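Local atomic coordinates of B-agarase (Agarivorans gilvus, PDB entry 5Z6P), a protein that probably hydrolyses beta-galactosidic linkages of agarose, as a beta-agarase of glycoside hydrolase family 50. Residues H234-H239 and S740-Q745; P473-P478 and E592-E597; R479-A484 and Y598-K603. One frame throughout, in Å; residues are numbered along the deposited sequence.

Interaction 1: residues H234-H239 and S740-Q745; sequences HAQKIH and SDVPYQ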
loop_
_atom_site.group_PDB
_atom_site.type_symbol
_atom_site.label_atom_id
_atom_site.label_comp_id
_atom_site.label_asym_id
_atom_site.label_seq_id
_atom_site.Cartn_x
_atom_site.Cartn_y
_atom_site.Cartn_z
ATOM N N HIS A 234 -6.673 -0.108 -25.379
ATOM C CA HIS A 234 -7.562 -0.694 -24.400
ATOM C C HIS A 234 -8.895 0.024 -24.495
ATOM O O HIS A 234 -8.974 1.112 -25.064
ATOM C CB HIS A 234 -6.962 -0.624 -22.974
ATOM C CG HIS A 234 -6.925 0.756 -22.390
ATOM N ND1 HIS A 234 -7.986 1.299 -21.691
ATOM C CD2 HIS A 234 -5.960 1.704 -22.400
ATOM C CE1 HIS A 234 -7.675 2.523 -21.309
ATOM N NE2 HIS A 234 -6.453 2.796 -21.734
ATOM N N ALA A 235 -9.931 -0.596 -23.937
ATOM C CA ALA A 235 -11.317 -0.183 -24.149
ATOM C C ALA A 235 -11.630 1.292 -23.903
ATOM O O ALA A 235 -12.479 1.859 -24.588
ATOM C CB ALA A 235 -12.238 -1.035 -23.284
ATOM N N GLN A 236 -10.993 1.920 -22.922
ATOM C CA GLN A 236 -11.360 3.298 -22.629
ATOM C C GLN A 236 -10.218 4.280 -22.892
ATOM O O GLN A 236 -10.225 5.393 -22.381
ATOM C CB GLN A 236 -11.868 3.414 -21.181
ATOM C CG GLN A 236 -13.175 2.644 -20.938
ATOM C CD GLN A 236 -13.715 2.820 -19.529
ATOM O OE1 GLN A 236 -13.456 2.006 -18.650
ATOM N NE2 GLN A 236 -14.458 3.883 -19.313
ATOM N N LYS A 237 -9.254 3.878 -23.711
ATOM C CA LYS A 237 -8.173 4.792 -24.105
ATOM C C LYS A 237 -8.700 6.030 -24.861
ATOM O O LYS A 237 -9.636 5.935 -25.644
ATOM C CB LYS A 237 -7.132 4.055 -24.949
ATOM C CG LYS A 237 -6.011 4.941 -25.425
ATOM C CD LYS A 237 -4.951 4.152 -26.133
ATOM C CE LYS A 237 -3.910 5.071 -26.711
ATOM N NZ LYS A 237 -2.794 4.320 -27.305
ATOM N N ILE A 238 -8.110 7.192 -24.582
ATOM C CA ILE A 238 -8.454 8.442 -25.263
ATOM C C ILE A 238 -7.508 8.684 -26.436
ATOM O O ILE A 238 -6.292 8.678 -26.258
ATOM C CB ILE A 238 -8.396 9.659 -24.298
ATOM C CG1 ILE A 238 -9.549 9.618 -23.283
ATOM C CG2 ILE A 238 -8.433 10.964 -25.064
ATOM C CD1 ILE A 238 -10.907 9.830 -23.874
ATOM N N HIS A 239 -8.060 8.920 -27.626
ATOM C CA HIS A 239 -7.244 9.067 -28.846
ATOM C C HIS A 239 -7.121 10.485 -29.392
ATOM O O HIS A 239 -6.310 10.728 -30.273
ATOM C CB HIS A 239 -7.785 8.169 -29.959
ATOM C CG HIS A 239 -7.944 6.739 -29.549
ATOM N ND1 HIS A 239 -9.128 6.238 -29.056
ATOM C CD2 HIS A 239 -7.066 5.712 -29.540
ATOM C CE1 HIS A 239 -8.978 4.957 -28.774
ATOM N NE2 HIS A 239 -7.734 4.613 -29.054
ATOM N N SER A 740 -6.092 10.266 -18.028
ATOM C CA SER A 740 -6.898 11.211 -18.788
ATOM C C SER A 740 -8.246 11.469 -18.136
ATOM O O SER A 740 -9.164 11.922 -18.799
ATOM C CB SER A 740 -7.097 10.738 -20.237
ATOM O OG SER A 740 -7.357 9.358 -20.315
ATOM N N ASP A 741 -8.335 11.217 -16.827
ATOM C CA ASP A 741 -9.538 11.464 -16.041
ATOM C C ASP A 741 -10.751 10.716 -16.592
ATOM O O ASP A 741 -11.875 11.216 -16.531
ATOM C CB ASP A 741 -9.846 12.975 -15.952
ATOM C CG ASP A 741 -10.777 13.321 -14.785
ATOM O OD1 ASP A 741 -10.631 12.683 -13.720
ATOM O OD2 ASP A 741 -11.656 14.215 -14.930
ATOM N N VAL A 742 -10.526 9.526 -17.135
ATOM C CA VAL A 742 -11.652 8.694 -17.531
ATOM C C VAL A 742 -11.884 7.566 -16.517
ATOM O O VAL A 742 -11.024 6.718 -16.333
ATOM C CB VAL A 742 -11.459 8.067 -18.926
ATOM C CG1 VAL A 742 -12.660 7.202 -19.280
ATOM C CG2 VAL A 742 -11.250 9.136 -19.978
ATOM N N PRO A 743 -13.067 7.538 -15.885
ATOM C CA PRO A 743 -13.395 6.467 -14.929
ATOM C C PRO A 743 -13.391 5.064 -15.552
ATOM O O PRO A 743 -14.060 4.850 -16.554
ATOM C CB PRO A 743 -14.798 6.844 -14.458
ATOM C CG PRO A 743 -14.890 8.322 -14.689
ATOM C CD PRO A 743 -14.133 8.548 -15.964
ATOM N N TYR A 744 -12.614 4.143 -14.982
ATOM C CA TYR A 744 -12.645 2.752 -15.395
ATOM C C TYR A 744 -14.032 2.183 -15.093
ATOM O O TYR A 744 -14.483 2.211 -13.950
ATOM C CB TYR A 744 -11.565 1.933 -14.684
ATOM C CG TYR A 744 -10.132 2.204 -15.129
ATOM C CD1 TYR A 744 -9.647 1.684 -16.318
ATOM C CD2 TYR A 744 -9.267 2.954 -14.345
ATOM C CE1 TYR A 744 -8.346 1.904 -16.727
ATOM C CE2 TYR A 744 -7.951 3.183 -14.741
ATOM C CZ TYR A 744 -7.501 2.657 -15.939
ATOM O OH TYR A 744 -6.218 2.868 -16.346
ATOM N N GLN A 745 -14.712 1.663 -16.106
ATOM C CA GLN A 745 -16.125 1.319 -15.926
ATOM C C GLN A 745 -16.390 0.183 -14.927
ATOM O O GLN A 745 -17.328 0.279 -14.146
ATOM C CB GLN A 745 -16.771 0.972 -17.266
ATOM C CG GLN A 745 -18.294 1.015 -17.212
ATOM C CD GLN A 745 -18.820 2.343 -16.713
ATOM O OE1 GLN A 745 -18.462 3.400 -17.225
ATOM N NE2 GLN A 745 -19.674 2.296 -15.705
#
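Gln236 and Tyr744 bring their CA atoms within 7.4 Å, and Ile238 and Ser740 theirs within 7.2 Å, a pairing in reversed order that shows two irregular loops passing each other in opposite directions. Residues 234-239 open with a type I beta turn from His234 to Lys237, closed by Lys237 N to His234 O at 3.1 Å, and lead into helix 241-255. Residues 740-745 lead into the last helix of the chain, 745-762, for which Tyr744 is the N-cap residue. The contact therefore joins the approaches to two helices that lie far apart in sequence.

The polar half rests on the amide of Gln236, which holds two backbone groups at once. Its OE1 accepts from Gln745 N at 2.9 Å, with an N-H...O angle of 156°; the donor lies in the carbonyl plane, on a lone pair. Its NE2 donates to Pro743 O at 3.0 Å, a more bent bond of 135°, with the acceptor tilted out of the amide plane. Extension beyond CG (chi2 -177°) carries the amide across to the other loop, and one bond at each end fixes its rotation. Gln745 N belongs to the first turn of its helix, where no preceding helical carbonyl serves it, and OE1 supplies the acceptor. The side-chain amide of Gln745 turns instead to Asp749.

Beside this grip lies an apolar patch. Val742 CG1 stands 3.8 Å from Gln236 NE2, while its other methyl, CG2, faces Ile238, whose side chain also touches Leu244 of helix 241-255. Ser740 OG, hydrogen-bonded to Ser738, borders the patch. Ile238 CG1 is the shared atom, 3.7 Å from Val742 CG2 and 3.7 Å from Ser740 OG.

Interaction 2: residues P473-P478 and E592-E597; sequences PDPFDP and EAFASE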
loop_
_atom_site.group_PDB
_atom_site.type_symbol
_atom_site.label_atom_id
_atom_site.label_comp_id
_atom_site.label_asym_id
_atom_site.label_seq_id
_atom_site.Cartn_x
_atom_site.Cartn_y
_atom_site.Cartn_z
ATOM N N PRO A 473 8.718 9.140 16.587
ATOM C CA PRO A 473 8.985 10.180 17.580
ATOM C C PRO A 473 9.138 9.610 18.997
ATOM O O PRO A 473 8.605 8.545 19.283
ATOM C CB PRO A 473 7.758 11.085 17.475
ATOM C CG PRO A 473 6.701 10.229 16.873
ATOM C CD PRO A 473 7.404 9.299 15.942
ATOM N N ASP A 474 9.897 10.303 19.844
ATOM C CA ASP A 474 9.940 10.001 21.278
ATOM C C ASP A 474 8.868 10.846 21.946
ATOM O O ASP A 474 9.064 12.025 22.120
ATOM C CB ASP A 474 11.333 10.313 21.854
ATOM C CG ASP A 474 11.517 9.801 23.276
ATOM O OD1 ASP A 474 10.536 9.737 24.026
ATOM O OD2 ASP A 474 12.662 9.465 23.636
ATOM N N PRO A 475 7.723 10.240 22.300
ATOM C CA PRO A 475 6.597 10.994 22.850
ATOM C C PRO A 475 6.845 11.513 24.260
ATOM O O PRO A 475 5.999 12.221 24.752
ATOM C CB PRO A 475 5.450 9.966 22.858
ATOM C CG PRO A 475 6.098 8.683 22.982
ATOM C CD PRO A 475 7.455 8.794 22.290
ATOM N N PHE A 476 7.968 11.172 24.885
ATOM C CA PHE A 476 8.288 11.722 26.198
ATOM C C PHE A 476 9.172 12.963 26.091
ATOM O O PHE A 476 9.535 13.564 27.088
ATOM C CB PHE A 476 8.942 10.665 27.077
ATOM C CG PHE A 476 8.022 9.510 27.410
ATOM C CD1 PHE A 476 7.077 9.631 28.419
ATOM C CD2 PHE A 476 8.095 8.321 26.700
ATOM C CE1 PHE A 476 6.221 8.573 28.730
ATOM C CE2 PHE A 476 7.247 7.255 27.002
ATOM C CZ PHE A 476 6.303 7.386 28.014
ATOM N N ASP A 477 9.493 13.356 24.867
ATOM C CA ASP A 477 10.128 14.650 24.651
ATOM C C ASP A 477 9.032 15.706 24.578
ATOM O O ASP A 477 8.153 15.639 23.720
ATOM C CB ASP A 477 10.978 14.637 23.375
ATOM C CG ASP A 477 11.611 16.002 23.037
ATOM O OD1 ASP A 477 11.304 17.052 23.648
ATOM O OD2 ASP A 477 12.440 16.003 22.114
ATOM N N PRO A 478 9.097 16.696 25.473
ATOM C CA PRO A 478 8.154 17.819 25.462
ATOM C C PRO A 478 7.945 18.418 24.059
ATOM O O PRO A 478 6.840 18.854 23.750
ATOM C CB PRO A 478 8.811 18.821 26.401
ATOM C CG PRO A 478 9.569 17.948 27.369
ATOM C CD PRO A 478 10.089 16.814 26.556
ATOM N N GLU A 592 4.681 -1.564 24.268
ATOM C CA GLU A 592 3.342 -1.073 24.545
ATOM C C GLU A 592 3.369 0.232 25.333
ATOM O O GLU A 592 2.592 1.123 25.031
ATOM C CB GLU A 592 2.499 -2.113 25.300
ATOM C CG GLU A 592 1.155 -1.552 25.737
ATOM C CD GLU A 592 0.140 -2.608 26.118
ATOM O OE1 GLU A 592 0.429 -3.787 25.917
ATOM O OE2 GLU A 592 -0.948 -2.253 26.611
ATOM N N ALA A 593 4.250 0.360 26.327
ATOM C CA ALA A 593 4.325 1.621 27.083
ATOM C C ALA A 593 4.743 2.788 26.168
ATOM O O ALA A 593 4.197 3.871 26.238
ATOM C CB ALA A 593 5.302 1.511 28.270
ATOM N N PHE A 594 5.729 2.543 25.324
ATOM C CA PHE A 594 6.166 3.544 24.353
ATOM C C PHE A 594 5.007 4.007 23.460
ATOM O O PHE A 594 4.701 5.189 23.406
ATOM C CB PHE A 594 7.314 2.992 23.498
ATOM C CG PHE A 594 7.562 3.775 22.225
ATOM C CD1 PHE A 594 8.091 5.049 22.268
ATOM C CD2 PHE A 594 7.293 3.209 20.990
ATOM C CE1 PHE A 594 8.337 5.759 21.097
ATOM C CE2 PHE A 594 7.522 3.904 19.828
ATOM C CZ PHE A 594 8.034 5.189 19.879
ATOM N N ALA A 595 4.373 3.061 22.771
ATOM C CA ALA A 595 3.288 3.379 21.869
ATOM C C ALA A 595 2.121 4.035 22.600
ATOM O O ALA A 595 1.523 4.965 22.081
ATOM C CB ALA A 595 2.820 2.134 21.134
ATOM N N SER A 596 1.806 3.573 23.806
ATOM C CA SER A 596 0.658 4.144 24.535
ATOM C C SER A 596 0.809 5.650 24.743
ATOM O O SER A 596 -0.164 6.397 24.639
ATOM C CB SER A 596 0.459 3.449 25.888
ATOM O OG SER A 596 0.121 2.090 25.719
ATOM N N GLU A 597 2.034 6.097 25.026
ATOM C CA GLU A 597 2.279 7.520 25.200
ATOM C C GLU A 597 2.187 8.296 23.884
ATOM O O GLU A 597 1.732 9.414 23.887
ATOM C CB GLU A 597 3.651 7.770 25.838
ATOM C CG GLU A 597 3.902 9.229 26.231
ATOM C CD GLU A 597 3.073 9.704 27.442
ATOM O OE1 GLU A 597 2.281 8.925 28.005
ATOM O OE2 GLU A 597 3.219 10.873 27.837
HETATM O O HOH W 1 4.856 12.786 27.272
#
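An Asx turn within a type I beta turn, Asp474 to Asp477, joins strand 472-473 to helix 478-495 and presses Pro475 and Phe476 against helix 581-609. Asp474 OD1 accepts from Phe476 N at 3.1 Å, which steadies the turn from which the ring projects. Over one face of that ring lies Glu597: its CG is 3.7 Å from the centroid of the Phe476 ring and 21° off the normal, a CH-pi contact. The bend of Glu597 at chi2 (71°) brings its chain over the ring, and the carboxylate ends nearly parallel to the ring plane.

Pro475 wedges between Glu597 and Phe594. Pro475 CB meets Glu597 CG at 3.8 Å, while Pro475 CD lies 3.4 Å from Phe594 CE1. The same CE1 of Phe594 approaches Pro473 O at 3.3 Å, the carbonyl oxygen lying at the ring edge near its plane. A water completes the link, donating to Pro475 O at 2.8 Å and to Glu597 OE2 at 2.6 Å; the other carboxylate oxygen, OE1, forms a salt bridge with Arg600 one turn further along the helix.

The turn is packed among several elements: Phe476 also touches Pro537 and Val541 of helix 537-550, Pro475 rests on Phe480 of helix 478-495, and Ala595 of helix 581-609 packs on helix 627-634.

Interaction 3: residues R479-A484 and Y598-K603; sequences RFRQRA and YFRVVK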
loop_
_atom_site.group_PDB
_atom_site.type_symbol
_atom_site.label_atom_id
_atom_site.label_comp_id
_atom_site.label_asym_id
_atom_site.label_seq_id
_atom_site.Cartn_x
_atom_site.Cartn_y
_atom_site.Cartn_z
ATOM N N ARG A 479 8.988 18.418 23.232
ATOM C CA ARG A 479 8.891 18.967 21.891
ATOM C C ARG A 479 7.871 18.198 21.027
ATOM O O ARG A 479 7.204 18.795 20.216
ATOM C CB ARG A 479 10.260 18.984 21.206
ATOM C CG ARG A 479 11.184 20.098 21.713
ATOM C CD ARG A 479 12.503 20.059 20.957
ATOM N NE ARG A 479 13.241 18.848 21.283
ATOM C CZ ARG A 479 14.404 18.512 20.740
ATOM N NH1 ARG A 479 15.004 17.393 21.103
ATOM N NH2 ARG A 479 14.969 19.296 19.832
ATOM N N PHE A 480 7.748 16.892 21.215
ATOM C CA PHE A 480 6.790 16.122 20.421
ATOM C C PHE A 480 5.372 16.672 20.602
ATOM O O PHE A 480 4.654 16.887 19.628
ATOM C CB PHE A 480 6.801 14.632 20.774
ATOM C CG PHE A 480 5.686 13.862 20.117
ATOM C CD1 PHE A 480 5.678 13.687 18.738
ATOM C CD2 PHE A 480 4.619 13.357 20.864
ATOM C CE1 PHE A 480 4.658 13.012 18.125
ATOM C CE2 PHE A 480 3.585 12.694 20.251
ATOM C CZ PHE A 480 3.608 12.503 18.882
ATOM N N ARG A 481 5.003 16.922 21.856
ATOM C CA ARG A 481 3.686 17.447 22.191
ATOM C C ARG A 481 3.444 18.789 21.493
ATOM O O ARG A 481 2.382 19.013 20.929
ATOM C CB ARG A 481 3.510 17.602 23.718
ATOM C CG ARG A 481 2.093 17.999 24.091
ATOM C CD ARG A 481 1.889 18.211 25.600
ATOM N NE ARG A 481 1.806 16.970 26.351
ATOM C CZ ARG A 481 0.713 16.218 26.456
ATOM N NH1 ARG A 481 -0.411 16.575 25.846
ATOM N NH2 ARG A 481 0.738 15.118 27.192
ATOM N N GLN A 482 4.450 19.662 21.507
ATOM C CA GLN A 482 4.338 20.940 20.814
ATOM C C GLN A 482 4.135 20.764 19.308
ATOM O O GLN A 482 3.398 21.522 18.703
ATOM C CB GLN A 482 5.570 21.818 21.060
ATOM C CG GLN A 482 5.725 22.247 22.486
ATOM C CD GLN A 482 4.453 22.846 23.016
ATOM O OE1 GLN A 482 4.003 23.867 22.530
ATOM N NE2 GLN A 482 3.843 22.186 23.990
ATOM N N ARG A 483 4.802 19.784 18.711
ATOM C CA ARG A 483 4.646 19.551 17.277
ATOM C C ARG A 483 3.263 18.940 16.992
ATOM O O ARG A 483 2.641 19.256 15.980
ATOM C CB ARG A 483 5.767 18.659 16.732
ATOM C CG ARG A 483 7.182 19.274 16.804
ATOM C CD ARG A 483 7.239 20.663 16.196
ATOM N NE ARG A 483 6.637 20.675 14.871
ATOM C CZ ARG A 483 6.075 21.740 14.320
ATOM N NH1 ARG A 483 6.044 22.888 14.977
ATOM N NH2 ARG A 483 5.535 21.653 13.114
ATOM N N ALA A 484 2.784 18.084 17.891
ATOM C CA ALA A 484 1.439 17.521 17.747
ATOM C C ALA A 484 0.412 18.646 17.780
ATOM O O ALA A 484 -0.511 18.650 16.984
ATOM C CB ALA A 484 1.139 16.486 18.835
ATOM N N TYR A 598 2.633 7.720 22.768
ATOM C CA TYR A 598 2.407 8.382 21.483
ATOM C C TYR A 598 0.893 8.631 21.299
ATOM O O TYR A 598 0.458 9.740 21.024
ATOM C CB TYR A 598 2.959 7.557 20.310
ATOM C CG TYR A 598 2.456 8.015 18.935
ATOM C CD1 TYR A 598 3.110 9.012 18.223
ATOM C CD2 TYR A 598 1.327 7.436 18.360
ATOM C CE1 TYR A 598 2.636 9.434 16.957
ATOM C CE2 TYR A 598 0.852 7.833 17.125
ATOM C CZ TYR A 598 1.502 8.831 16.417
ATOM O OH TYR A 598 0.995 9.209 15.197
ATOM N N PHE A 599 0.093 7.586 21.472
ATOM C CA PHE A 599 -1.329 7.716 21.211
ATOM C C PHE A 599 -2.002 8.628 22.233
ATOM O O PHE A 599 -2.938 9.342 21.881
ATOM C CB PHE A 599 -1.993 6.338 21.162
ATOM C CG PHE A 599 -1.607 5.524 19.947
ATOM C CD1 PHE A 599 -2.007 5.916 18.675
ATOM C CD2 PHE A 599 -0.854 4.369 20.075
ATOM C CE1 PHE A 599 -1.658 5.173 17.549
ATOM C CE2 PHE A 599 -0.483 3.630 18.951
ATOM C CZ PHE A 599 -0.898 4.041 17.679
ATOM N N ARG A 600 -1.502 8.633 23.472
ATOM C CA ARG A 600 -2.057 9.489 24.529
ATOM C C ARG A 600 -1.829 10.958 24.208
ATOM O O ARG A 600 -2.748 11.778 24.322
ATOM C CB ARG A 600 -1.449 9.153 25.918
ATOM C CG ARG A 600 -2.100 9.894 27.111
ATOM C CD ARG A 600 -1.448 9.566 28.508
ATOM N NE ARG A 600 -0.241 10.365 28.692
ATOM C CZ ARG A 600 -0.206 11.567 29.260
ATOM N NH1 ARG A 600 -1.304 12.115 29.760
ATOM N NH2 ARG A 600 0.940 12.219 29.339
ATOM N N VAL A 601 -0.606 11.293 23.800
ATOM C CA VAL A 601 -0.268 12.693 23.549
ATOM C C VAL A 601 -1.056 13.220 22.342
ATOM O O VAL A 601 -1.659 14.289 22.414
ATOM C CB VAL A 601 1.248 12.902 23.328
ATOM C CG1 VAL A 601 1.518 14.299 22.860
ATOM C CG2 VAL A 601 2.035 12.610 24.628
ATOM N N VAL A 602 -1.082 12.449 21.259
ATOM C CA VAL A 602 -1.839 12.844 20.076
ATOM C C VAL A 602 -3.324 12.998 20.411
ATOM O O VAL A 602 -3.914 13.998 20.070
ATOM C CB VAL A 602 -1.690 11.846 18.912
ATOM C CG1 VAL A 602 -2.636 12.234 17.758
ATOM C CG2 VAL A 602 -0.238 11.779 18.424
ATOM N N LYS A 603 -3.917 12.019 21.083
ATOM C CA LYS A 603 -5.328 12.133 21.487
ATOM C C LYS A 603 -5.568 13.443 22.247
ATOM O O LYS A 603 -6.495 14.198 21.947
ATOM C CB LYS A 603 -5.747 10.930 22.350
ATOM C CG LYS A 603 -7.208 10.914 22.753
ATOM C CD LYS A 603 -7.439 10.013 23.953
ATOM C CE LYS A 603 -8.910 9.989 24.388
ATOM N NZ LYS A 603 -9.618 8.725 24.000
#
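Phe480 and Arg481 of helix 478-495 meet Tyr598, Val601 and Val602 of helix 581-609 where the two helices pack side by side, crossing at -43° with their local axes 9.7 Å apart. Arg481 and Val601 mark the closest point, CA to CA 6.3 Å.

The apolar part of the first shell is centred on Phe480. Its CE2 lies 3.7 Å from Val601 CG1, the valine and phenylalanine side chains running antiparallel. Its CZ reaches Tyr598 CD1 at 3.6 Å; the two rings touch at their borders with planes inclined by 34°, so this is not a stack. Val602 CG2 adds a contact at the edge of the Phe480 ring, 3.9 Å from CZ.

Arg481 makes the other part. It bends at chi3 (-76°), laying its guanidinium across Val601, whose CG1 sits 4.1 Å above the centre of the plane. At the edge of that group comes Arg600 NH2, 3.6 Å from Arg481 NH2.

Further out, Tyr598 is positioned by a hydrogen bond from its OH to Asp507 and by an edge-to-face contact with Trp512, while Phe480 is backed by Pro473 and Ile455. The like charges of the arginines are probably moderated by acidic partners, Glu597 binding Arg600 NE and Glu605 binding Arg481 NH1, while Arg481 NH2 bonds Gln604 OE1.

Overall arrangement
Interactions 2 and 3 are adjoining parts of one packing zone, their centres about 8 Å apart: both use helix 581-609, and the 473-478 turn runs directly into the helix that interaction 3 packs against it. Interaction 1 lies on the opposite side of the chain's centre, with centres about 47 and 44 Å from the other two, and shares no helix or strand with them. Chemistry follows place. The partly buried loops of interaction 1 are tied by two direct hydrogen bonds; interaction 2, also partly buried, combines ring and proline packing with a bridging water; interaction 3, the buried one, meets through apolar side chains and the Arg481 guanidinium laid over a valine, with Arg600 at the margin.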